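Local coordinates for cephalosporin acylase (Bacillus halodurans, PDB 2NLZ) that removes the acyl side chain of cephalosporins by amide hydrolysis and belongs to the gamma-glutamyltranspeptidase family of N-terminal nucleophile hydrolases, at the interface of chains A and B and the interface of chains A and C. Coordinates in Å, arbitrary orientation; residue numbers count along the deposited sequence, not the author numbering. Chains: chain A/B/C, Cephalosporin acylase.

Contact 1: the interface of chains A and B. Residues chain A 291-292, 460, 464, 467-469; chain B 12-13.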
ATOM      1  N   LYS A 291      -8.670 -15.181  -7.052  1.00 52.19           N
ATOM      2  CA  LYS A 291      -8.645 -14.105  -8.039  1.00 45.96           C
ATOM      3  C   LYS A 291      -7.259 -13.540  -8.334  1.00 51.75           C
ATOM      4  O   LYS A 291      -6.899 -13.347  -9.494  1.00 60.32           O
ATOM      5  CB  LYS A 291      -9.560 -12.968  -7.566  1.00 45.43           C
ATOM      6  CG  LYS A 291      -9.514 -11.709  -8.420  1.00 35.99           C
ATOM      7  CD  LYS A 291     -10.603 -10.730  -8.040  1.00 27.72           C
ATOM      8  CE  LYS A 291     -10.335  -9.379  -8.645  1.00 35.76           C
ATOM      9  NZ  LYS A 291     -10.238  -9.467 -10.121  1.00 30.58           N
ATOM     10  N   ASP A 292      -6.493 -13.263  -7.281  1.00 51.76           N
ATOM     11  CA  ASP A 292      -5.241 -12.517  -7.413  1.00 50.67           C
ATOM     12  C   ASP A 292      -3.999 -13.402  -7.583  1.00 46.26           C
ATOM     13  O   ASP A 292      -3.055 -13.323  -6.797  1.00 43.09           O
ATOM     14  CB  ASP A 292      -5.071 -11.538  -6.236  1.00 51.47           C
ATOM     15  CG  ASP A 292      -6.025 -10.347  -6.312  1.00 57.02           C
ATOM     16  OD1 ASP A 292      -5.941  -9.559  -7.286  1.00 51.51           O
ATOM     17  OD2 ASP A 292      -6.850 -10.193  -5.385  1.00 50.80           O
ATOM     18  N   LEU A 460     -16.936 -11.586  -4.582  1.00 21.11           N
ATOM     19  CA  LEU A 460     -16.871 -10.185  -4.187  1.00 25.46           C
ATOM     20  C   LEU A 460     -18.268  -9.558  -4.135  1.00 25.71           C
ATOM     21  O   LEU A 460     -19.128  -9.873  -4.968  1.00 25.40           O
ATOM     22  CB  LEU A 460     -15.966  -9.405  -5.146  1.00 28.72           C
ATOM     23  CG  LEU A 460     -14.475  -9.237  -4.803  1.00 23.33           C
ATOM     24  CD1 LEU A 460     -13.999 -10.189  -3.716  1.00 23.81           C
ATOM     25  CD2 LEU A 460     -13.629  -9.390  -6.071  1.00 30.85           C
ATOM     26  N   ALA A 464     -17.056  -3.949  -3.862  1.00  9.32           N
ATOM     27  CA  ALA A 464     -15.750  -4.604  -4.023  1.00 10.62           C
ATOM     28  C   ALA A 464     -15.448  -5.065  -5.468  1.00 12.87           C
ATOM     29  O   ALA A 464     -14.327  -4.892  -5.960  1.00 17.75           O
ATOM     30  CB  ALA A 464     -15.635  -5.772  -3.060  1.00 11.77           C
ATOM     31  N   ASP A 467     -14.631  -2.002  -7.110  1.00 11.41           N
ATOM     32  CA  ASP A 467     -13.411  -1.432  -6.560  1.00 17.90           C
ATOM     33  C   ASP A 467     -12.189  -2.108  -7.151  1.00 18.27           C
ATOM     34  O   ASP A 467     -11.166  -1.461  -7.373  1.00 18.76           O
ATOM     35  CB  ASP A 467     -13.382  -1.600  -5.042  1.00 24.42           C
ATOM     36  CG  ASP A 467     -14.403  -0.734  -4.327  1.00 22.32           C
ATOM     37  OD1 ASP A 467     -14.783   0.320  -4.866  1.00 22.66           O
ATOM     38  OD2 ASP A 467     -14.819  -1.107  -3.211  1.00 13.66           O
ATOM     39  N   ALA A 468     -12.312  -3.410  -7.405  1.00 20.77           N
ATOM     40  CA  ALA A 468     -11.214  -4.260  -7.889  1.00 23.97           C
ATOM     41  C   ALA A 468     -10.420  -3.659  -9.046  1.00 26.42           C
ATOM     42  O   ALA A 468     -10.999  -3.077  -9.955  1.00 29.26           O
ATOM     43  CB  ALA A 468     -11.737  -5.634  -8.269  1.00 27.57           C
ATOM     44  N   PRO A 469      -9.083  -3.766  -8.987  1.00 29.63           N
ATOM     45  CA  PRO A 469      -8.240  -3.229 -10.057  1.00 29.41           C
ATOM     46  C   PRO A 469      -8.528  -3.881 -11.411  1.00 20.03           C
ATOM     47  O   PRO A 469      -8.820  -5.069 -11.483  1.00 22.24           O
ATOM     48  CB  PRO A 469      -6.815  -3.545  -9.580  1.00 29.74           C
ATOM     49  CG  PRO A 469      -6.963  -4.614  -8.525  1.00 27.50           C
ATOM     50  CD  PRO A 469      -8.291  -4.368  -7.898  1.00 32.22           C
TER
ATOM     51  N   TYR B  12     -10.426  -4.414  -1.570  1.00 26.64           N
ATOM     52  CA  TYR B  12      -9.778  -3.375  -2.372  1.00 28.71           C
ATOM     53  C   TYR B  12     -10.160  -1.995  -1.834  1.00 34.94           C
ATOM     54  O   TYR B  12     -11.243  -1.833  -1.263  1.00 36.82           O
ATOM     55  CB  TYR B  12     -10.138  -3.544  -3.875  1.00 27.66           C
ATOM     56  CG  TYR B  12     -10.035  -4.994  -4.321  1.00 32.75           C
ATOM     57  CD1 TYR B  12      -8.787  -5.594  -4.511  1.00 24.90           C
ATOM     58  CD2 TYR B  12     -11.180  -5.783  -4.492  1.00 27.30           C
ATOM     59  CE1 TYR B  12      -8.677  -6.922  -4.878  1.00 24.65           C
ATOM     60  CE2 TYR B  12     -11.078  -7.121  -4.862  1.00 34.91           C
ATOM     61  CZ  TYR B  12      -9.819  -7.682  -5.052  1.00 38.87           C
ATOM     62  OH  TYR B  12      -9.679  -9.002  -5.412  1.00 24.58           O
ATOM     63  N   PRO B  13      -9.256  -1.009  -1.974  1.00 37.83           N
ATOM     64  CA  PRO B  13      -9.570   0.368  -1.606  1.00 35.73           C
ATOM     65  C   PRO B  13     -10.505   1.055  -2.603  1.00 33.12           C
ATOM     66  O   PRO B  13     -10.489   0.746  -3.796  1.00 34.83           O
ATOM     67  CB  PRO B  13      -8.198   1.042  -1.594  1.00 39.00           C
ATOM     68  CG  PRO B  13      -7.393   0.256  -2.567  1.00 42.56           C
ATOM     69  CD  PRO B  13      -7.871  -1.153  -2.459  1.00 37.80           C
TER
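B:Tyr12 from the N-terminal segment of chain B inserts its side chain between A:Asp292, A:Leu460, the end of helix 462-467 and the residues after it, where it buries 133 Å², far more than any other residue of the patch. A:Asp467, which closes the helix, packs near the base of this side chain, its CB 4.0 Å from CB of B:Tyr12. The same CB lies 3.9 Å from the backbone O of B:Pro13. One face of the phenol ring rests against A:Ala468, whose CA stands 3.7 Å above the plane and is displaced toward the rim. A:Pro469 shares this face toward CD1 of B:Tyr12, which its CD approaches to 3.6 Å, the two side chains crossing at about a right angle. CD2 of A:Leu460 meets the ring at its edge, in plane. The far end of the ring is polar: the phenol OH donates a 3.1 Å hydrogen bond to OD2 of A:Asp292, on the syn side of the carboxylate and 24° out of its plane. The aspartate and the ring approach from opposite directions, their planes 69° apart, while the aliphatic part of A:Lys291 lies beside the hydroxyl. With CG of B:Tyr12 opposite the carbonyl carbon (chi1 -45°), the ring reaches A:Asp292. The site is a hydrophobic socket with a polar floor that fixes the N-terminal arm of one subunit on its two-fold mate, probably helping to hold the A/B pair together.

Contact 2: the interface of chains A and C. Residues chain A 8, 504, 506; chain C 491, 495.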
ATOM      1  N   GLN A   8      -7.963  18.776  -6.350  1.00 63.36           N
ATOM      2  CA  GLN A   8      -8.598  17.563  -6.849  1.00 59.82           C
ATOM      3  C   GLN A   8      -7.695  16.389  -6.403  1.00 55.39           C
ATOM      4  O   GLN A   8      -7.582  15.347  -7.067  1.00 35.13           O
ATOM      5  CB  GLN A   8      -8.660  17.665  -8.370  1.00 61.89           C
ATOM      6  CG  GLN A   8      -9.697  16.812  -9.075  1.00 72.82           C
ATOM      7  CD  GLN A   8      -9.681  17.024 -10.590  1.00 68.79           C
ATOM      8  OE1 GLN A   8      -9.308  18.096 -11.077  1.00 60.63           O
ATOM      9  NE2 GLN A   8     -10.087  16.001 -11.339  1.00 64.40           N
ATOM     10  N   LEU A 504      -2.107   5.619 -16.225  1.00 41.78           N
ATOM     11  CA  LEU A 504      -2.361   6.553 -15.147  1.00 47.11           C
ATOM     12  C   LEU A 504      -3.670   7.324 -15.331  1.00 54.87           C
ATOM     13  O   LEU A 504      -4.217   7.858 -14.362  1.00 49.34           O
ATOM     14  CB  LEU A 504      -1.191   7.522 -15.067  1.00 45.81           C
ATOM     15  CG  LEU A 504      -0.720   8.002 -13.702  1.00 48.84           C
ATOM     16  CD1 LEU A 504      -0.590   6.855 -12.733  1.00 44.30           C
ATOM     17  CD2 LEU A 504       0.606   8.653 -13.904  1.00 56.24           C
ATOM     18  N   GLU A 506      -7.227   8.644 -15.472  1.00 80.06           N
ATOM     19  CA  GLU A 506      -8.456   8.421 -14.733  1.00 87.47           C
ATOM     20  C   GLU A 506      -9.581   8.202 -15.740  1.00 86.52           C
ATOM     21  O   GLU A 506      -9.652   8.891 -16.760  1.00 88.08           O
ATOM     22  CB  GLU A 506      -8.758   9.619 -13.822  1.00 91.05           C
ATOM     23  CG  GLU A 506      -7.765   9.800 -12.662  1.00 92.96           C
ATOM     24  CD  GLU A 506      -7.771  11.206 -12.061  1.00 91.34           C
ATOM     25  OE1 GLU A 506      -7.816  11.316 -10.815  1.00 82.40           O
ATOM     26  OE2 GLU A 506      -7.721  12.199 -12.826  1.00 91.90           O
TER
ATOM     27  N   GLN C 491      -0.598  11.828 -10.870  1.00 26.69           N
ATOM     28  CA  GLN C 491      -1.755  12.391 -11.566  1.00 28.79           C
ATOM     29  C   GLN C 491      -1.824  13.909 -11.492  1.00 24.75           C
ATOM     30  O   GLN C 491      -2.312  14.564 -12.417  1.00 31.02           O
ATOM     31  CB  GLN C 491      -3.053  11.770 -11.068  1.00 23.16           C
ATOM     32  CG  GLN C 491      -3.473  10.565 -11.877  1.00 28.96           C
ATOM     33  CD  GLN C 491      -4.370   9.643 -11.095  1.00 50.17           C
ATOM     34  OE1 GLN C 491      -4.946  10.035 -10.082  1.00 57.77           O
ATOM     35  NE2 GLN C 491      -4.493   8.403 -11.559  1.00 60.07           N
ATOM     36  N   ARG C 495      -1.791  16.732 -14.655  1.00 37.48           N
ATOM     37  CA  ARG C 495      -2.612  17.942 -14.706  1.00 39.11           C
ATOM     38  C   ARG C 495      -1.785  19.227 -14.870  1.00 39.68           C
ATOM     39  O   ARG C 495      -2.288  20.226 -15.386  1.00 46.59           O
ATOM     40  CB  ARG C 495      -3.506  18.030 -13.466  1.00 39.04           C
ATOM     41  CG  ARG C 495      -4.725  17.120 -13.526  1.00 41.02           C
ATOM     42  CD  ARG C 495      -5.662  17.329 -12.345  1.00 45.14           C
ATOM     43  NE  ARG C 495      -5.523  16.289 -11.325  1.00 51.36           N
ATOM     44  CZ  ARG C 495      -4.962  16.471 -10.135  1.00 36.95           C
ATOM     45  NH1 ARG C 495      -4.471  17.658  -9.796  1.00 46.65           N
ATOM     46  NH2 ARG C 495      -4.891  15.460  -9.282  1.00 30.87           N
TER
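The small apolar centre lies where the methylene chain of A:Glu506 passes the end of C:Gln491, with CG of the glutamate 3.7 Å from the amide carbon CD of the glutamine; A:Glu506 is poorly ordered, so this contact is tentative. A:Leu504 adds a looser contact on the same glutamine, its CG 4.2 Å from CG of C:Gln491. Beyond this centre, the amide nitrogen NE2 of C:Gln491 donates a 2.9 Å hydrogen bond to the backbone carbonyl O of A:Leu504. It arrives in the carbonyl plane at a C=O...N angle of 153°, although the acceptor is tilted 24° from the amide plane of the glutamine. The extended glutamine chain beyond CG lets the amide reach from helix 487-495 across to the A-chain loop. Farther out, C:Arg495, one helical turn after C:Gln491, turns at chi3 (-102°) and sets its guanidinium beside A:Gln8, nearly parallel to the side-chain amide. Its NH2 is 3.5 Å from the backbone O of A:Gln8, too long to be counted as a hydrogen bond. CB of A:Gln8 lies 4.3 Å above the centre of one guanidinium face; the opposite face meets, toward its rim, the backbone O of C:Gln491 from the arginine's own chain. The patch is a helix-to-loop contact of the two-fold A/C interface, and may help join these subunits within the deposited tetramer.

Contact 3: the interface of chains A and B. Residues chain A 157, 195, 533; chain B 18, 20.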
ATOM      1  N   PRO A 157     -16.156  18.821 -11.027  1.00 54.41           N
ATOM      2  CA  PRO A 157     -14.786  18.785 -11.552  1.00 56.69           C
ATOM      3  C   PRO A 157     -14.545  17.757 -12.652  1.00 56.89           C
ATOM      4  O   PRO A 157     -13.869  18.078 -13.636  1.00 59.17           O
ATOM      5  CB  PRO A 157     -13.947  18.409 -10.325  1.00 55.53           C
ATOM      6  CG  PRO A 157     -14.693  18.936  -9.197  1.00 56.86           C
ATOM      7  CD  PRO A 157     -16.157  18.822  -9.553  1.00 55.74           C
ATOM      8  N   VAL A 195     -15.759  24.683 -13.027  1.00 52.44           N
ATOM      9  CA  VAL A 195     -16.234  24.001 -11.827  1.00 52.39           C
ATOM     10  C   VAL A 195     -17.163  24.925 -11.049  1.00 46.97           C
ATOM     11  O   VAL A 195     -16.830  26.080 -10.797  1.00 49.45           O
ATOM     12  CB  VAL A 195     -15.058  23.581 -10.919  1.00 58.49           C
ATOM     13  CG1 VAL A 195     -15.550  22.669  -9.796  1.00 53.18           C
ATOM     14  CG2 VAL A 195     -13.952  22.907 -11.744  1.00 53.20           C
ATOM     15  N   ASP A 533     -17.843  10.521 -10.091  1.00 39.64           N
ATOM     16  CA  ASP A 533     -18.979  10.973  -9.281  1.00 43.46           C
ATOM     17  C   ASP A 533     -20.108  10.015  -9.565  1.00 42.59           C
ATOM     18  O   ASP A 533     -20.242   9.538 -10.685  1.00 60.91           O
ATOM     19  CB  ASP A 533     -19.452  12.365  -9.691  1.00 48.63           C
ATOM     20  CG  ASP A 533     -18.324  13.365  -9.811  1.00 54.78           C
ATOM     21  OD1 ASP A 533     -17.648  13.622  -8.794  1.00 59.87           O
ATOM     22  OD2 ASP A 533     -18.137  13.915 -10.920  1.00 63.15           O
TER
ATOM     23  N   VAL B  18     -15.528  14.278  -3.963  1.00 18.83           N
ATOM     24  CA  VAL B  18     -16.216  15.393  -3.321  1.00 18.48           C
ATOM     25  C   VAL B  18     -17.538  15.663  -4.021  1.00 19.87           C
ATOM     26  O   VAL B  18     -17.601  15.683  -5.253  1.00 23.09           O
ATOM     27  CB  VAL B  18     -15.356  16.680  -3.374  1.00 20.03           C
ATOM     28  CG1 VAL B  18     -16.051  17.830  -2.646  1.00 22.19           C
ATOM     29  CG2 VAL B  18     -13.970  16.424  -2.782  1.00 13.60           C
ATOM     30  N   TYR B  20     -20.583  18.163  -5.013  1.00 29.58           N
ATOM     31  CA  TYR B  20     -20.807  19.582  -5.210  1.00 27.60           C
ATOM     32  C   TYR B  20     -22.281  19.923  -5.334  1.00 27.85           C
ATOM     33  O   TYR B  20     -23.052  19.165  -5.917  1.00 29.78           O
ATOM     34  CB  TYR B  20     -20.044  20.075  -6.435  1.00 31.07           C
ATOM     35  CG  TYR B  20     -18.565  20.236  -6.197  1.00 31.82           C
ATOM     36  CD1 TYR B  20     -18.026  21.489  -5.920  1.00 39.16           C
ATOM     37  CD2 TYR B  20     -17.704  19.137  -6.237  1.00 27.60           C
ATOM     38  CE1 TYR B  20     -16.668  21.652  -5.691  1.00 39.03           C
ATOM     39  CE2 TYR B  20     -16.347  19.286  -6.002  1.00 33.64           C
ATOM     40  CZ  TYR B  20     -15.835  20.546  -5.735  1.00 36.65           C
ATOM     41  OH  TYR B  20     -14.490  20.707  -5.518  1.00 42.72           O
TER
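The pyrrolidine ring of A:Pro157 lies over one face of the B:Tyr20 phenol ring, shifted toward the rim at CE2. Its CD is 3.6 Å from CE2 of B:Tyr20, and its CG reaches the same ring carbon at a like distance before passing on toward CZ. A:Val195 stands over the same face at the other side of the ring, its CG1 4.4 Å from CE1 of B:Tyr20, a looser contact that extends the apolar surface. These contacts follow from the setting of the tyrosine: CG is opposite the carbonyl carbon (chi1 -76°), which carries the ring away from the short strand 19-21 and toward chain A. A:Pro157 is itself presented by the start of helix 157-173. Replacing B:Tyr20 with an alanine would probably strip A:Pro157 and A:Val195 of their aromatic partner and leave a gap against the helix start. Outside this layer, B:Val18, just before the strand, comes near A:Asp533, with the backbone O of the valine 4.1 Å from OD1 of the aspartate; both are acceptors, so this is mere proximity. This modest, mainly apolar patch, 97 Å² in all, probably steadies the base of the N-terminal arm of chain B against chain A.

Contacts 1 and 3 belong to the same two-fold A/B interface, their C-alpha centres about 25 Å apart, and both draw on the N-terminal stretch of chain B: residues 12-13 in contact 1 and 18 and 20 in contact 3. Contact 2 lies on the A/C interface, its C-alpha centre about 14 Å from that of contact 3 and 21 Å from that of contact 1. The equivalent N-terminal stretch of chain A enters contact 2 through A:Gln8, so one segment serves both interfaces. The N-terminal stretch could therefore couple the two pairings in the deposited tetramer, whose biological relevance the structure alone does not show.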